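Long-range contact in ADP/ATP-dependent NAD(P)H-hydrate dehydratase (Bacillus subtilis, PDB 3RPZ), which catalyses the ADP- or ATP-dependent dehydration of hydrated NADH and NADPH, probably restoring the damaged cofactors to their normal form: residues A[128-132]-A[222-226]. Sequence-based numbering, arbitrary orientation.
Sequences VILDA and TGMIL. With NPW (beta-6-hydroxy-1,4,5,6-tetrahydronicotinamide adenine dinucleotide phosphate), chain D.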
# COMPACT_ATOMS: atom_id res chain seq x y z
N VAL A 128 24.73 11.69 15.73
CA VAL A 128 24.79 11.35 14.30
C VAL A 128 25.04 9.87 14.18
O VAL A 128 25.95 9.34 14.85
CB VAL A 128 25.87 12.16 13.58
CG1 VAL A 128 26.08 11.65 12.12
CG2 VAL A 128 25.52 13.65 13.59
N ILE A 129 24.26 9.19 13.36
CA ILE A 129 24.45 7.79 13.02
C ILE A 129 24.98 7.67 11.61
O ILE A 129 24.48 8.32 10.68
CB ILE A 129 23.11 7.03 13.02
CG1 ILE A 129 22.40 7.15 14.38
CG2 ILE A 129 23.27 5.59 12.59
CD1 ILE A 129 20.85 7.01 14.25
N LEU A 130 26.04 6.90 11.45
CA LEU A 130 26.62 6.59 10.15
C LEU A 130 26.46 5.11 9.91
O LEU A 130 26.83 4.27 10.74
CB LEU A 130 28.11 6.95 10.04
CG LEU A 130 28.47 8.37 10.43
CD1 LEU A 130 29.98 8.59 10.23
CD2 LEU A 130 27.67 9.42 9.73
N ASP A 131 25.91 4.76 8.75
CA ASP A 131 25.64 3.40 8.35
C ASP A 131 25.99 3.20 6.90
O ASP A 131 26.02 4.16 6.13
CB ASP A 131 24.13 3.06 8.56
CG ASP A 131 23.78 1.63 8.35
OD1 ASP A 131 24.63 0.75 8.57
OD2 ASP A 131 22.63 1.40 7.90
N ALA A 132 26.18 1.96 6.51
CA ALA A 132 26.11 1.58 5.08
C ALA A 132 27.06 2.41 4.21
O ALA A 132 28.26 2.36 4.45
CB ALA A 132 24.63 1.62 4.61
N THR A 222 18.83 1.31 11.48
CA THR A 222 19.36 2.67 11.50
C THR A 222 18.27 3.67 11.82
O THR A 222 18.41 4.58 12.61
CB THR A 222 20.00 2.96 10.16
OG1 THR A 222 21.16 2.12 10.06
CG2 THR A 222 20.42 4.43 10.02
N GLY A 223 17.12 3.47 11.18
CA GLY A 223 15.96 4.32 11.48
C GLY A 223 15.46 4.22 12.90
O GLY A 223 15.16 5.24 13.56
N MET A 224 15.38 3.01 13.42
CA MET A 224 14.96 2.84 14.81
C MET A 224 15.90 3.58 15.79
O MET A 224 15.46 4.25 16.72
CB MET A 224 14.83 1.37 15.16
CG MET A 224 13.70 0.70 14.48
SD MET A 224 13.59 -1.08 14.84
CE MET A 224 13.41 -1.09 16.60
N ILE A 225 17.21 3.47 15.57
CA ILE A 225 18.16 4.21 16.41
C ILE A 225 17.90 5.72 16.30
O ILE A 225 17.86 6.43 17.31
CB ILE A 225 19.60 3.90 16.05
CG1 ILE A 225 19.89 2.41 16.24
CG2 ILE A 225 20.56 4.63 16.97
CD1 ILE A 225 21.27 1.92 15.66
N LEU A 226 17.68 6.21 15.08
CA LEU A 226 17.45 7.62 14.85
C LEU A 226 16.24 8.13 15.64
O LEU A 226 16.29 9.13 16.31
CB LEU A 226 17.24 7.87 13.36
CG LEU A 226 16.98 9.33 12.95
CD1 LEU A 226 18.17 10.23 13.32
CD2 LEU A 226 16.67 9.43 11.44
P NPW D . 29.87 -12.79 2.69
O1 NPW D . 30.22 -12.36 1.28
O2 NPW D . 28.46 -13.20 2.95
O3 NPW D . 30.86 -13.79 3.31
PA NPW D . 27.91 -5.09 1.45
PB NPW D . 25.08 -4.61 1.95
C1A NPW D . 29.83 -9.41 4.65
C1B NPW D . 22.10 -1.13 0.86
N1C NPW D . 20.92 -1.94 0.99
N1D NPW D . 29.31 -12.09 8.97
C2A NPW D . 29.46 -10.28 3.46
O2A NPW D . 30.16 -11.50 3.62
C2B NPW D . 22.81 -0.81 2.18
O2B NPW D . 22.13 0.18 2.93
C2C NPW D . 19.76 -1.65 0.46
C2D NPW D . 30.23 -12.18 7.99
C3A NPW D . 29.94 -9.45 2.28
O3A NPW D . 31.36 -9.57 2.06
C3B NPW D . 24.16 -0.33 1.61
O3B NPW D . 24.00 1.04 1.21
C3C NPW D . 18.63 -2.28 0.34
N3D NPW D . 30.33 -11.45 6.87
C4B NPW D . 24.32 -1.23 0.37
O4B NPW D . 23.04 -1.86 0.09
C4C NPW D . 18.61 -3.70 0.89
C4D NPW D . 29.36 -10.53 6.81
O4D NPW D . 29.64 -8.07 4.17
C4E NPW D . 29.63 -8.05 2.76
C5A NPW D . 28.32 -10.37 7.77
C5B NPW D . 25.36 -2.34 0.57
O5B NPW D . 25.15 -3.01 1.82
C5C NPW D . 20.04 -4.23 0.94
C5E NPW D . 28.25 -7.57 2.33
O5E NPW D . 28.16 -6.17 2.58
C6C NPW D . 20.98 -3.26 1.70
O6C NPW D . 20.62 -3.08 3.07
C6D NPW D . 28.29 -11.21 8.93
N6D NPW D . 27.40 -11.17 9.91
N7A NPW D . 27.41 -9.38 7.42
C7C NPW D . 17.43 -1.69 -0.18
N7C NPW D . 16.32 -2.42 -0.21
O7C NPW D . 17.45 -0.52 -0.64
C8A NPW D . 27.90 -8.92 6.21
N9A NPW D . 29.09 -9.64 5.89
OA1 NPW D . 28.57 -5.43 0.18
OA2 NPW D . 28.28 -3.90 2.19
OA3 NPW D . 26.34 -5.17 1.13
OB1 NPW D . 25.15 -4.88 3.38
OB2 NPW D . 23.92 -5.15 1.18
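Ile-129 and Thr-222 bury the most area in this contact, their side chains running alongside in opposing senses with the CG2 methyls 4.0 Å apart. In Ile-129, CG1 lies anti to the carbonyl carbon (chi1 -57°) and the chain stays extended through CD1, carrying that methyl over the helix backbone, 3.4 Å from Leu-226 N. This is a van der Waals contact, since the amide's hydrogen bond goes to Thr-222 O. CD1 also meets Ile-225 CG2 at 3.6 Å and Leu-226 CB at 3.8 Å. Two residues beyond Ile-129, Asp-131 OD2 accepts a 2.7 Å hydrogen bond from Thr-222 OG1, which comes from above the carboxylate, 65° out of its plane. Asp-131 lies near the bound magnesium ion and AMP, and Ala-132, part of the NPW pocket, places CB 3.3 Å from NPW O2B. An alanine at Asp-131 would probably leave the Thr-222 hydroxyl with Gly-218 O but without this acceptor, and the magnesium surroundings less negative. The axes of strand 128-130 and segment 222-226 approach to 9.4 Å and run antiparallel (172°), a helix-on-sheet layering expected of the ribokinase-like fold; strands 101-104 and 147-149 flank the strand, helix 235-256 packs against Ile-225, and helix 112-121 against Val-128 and Leu-130.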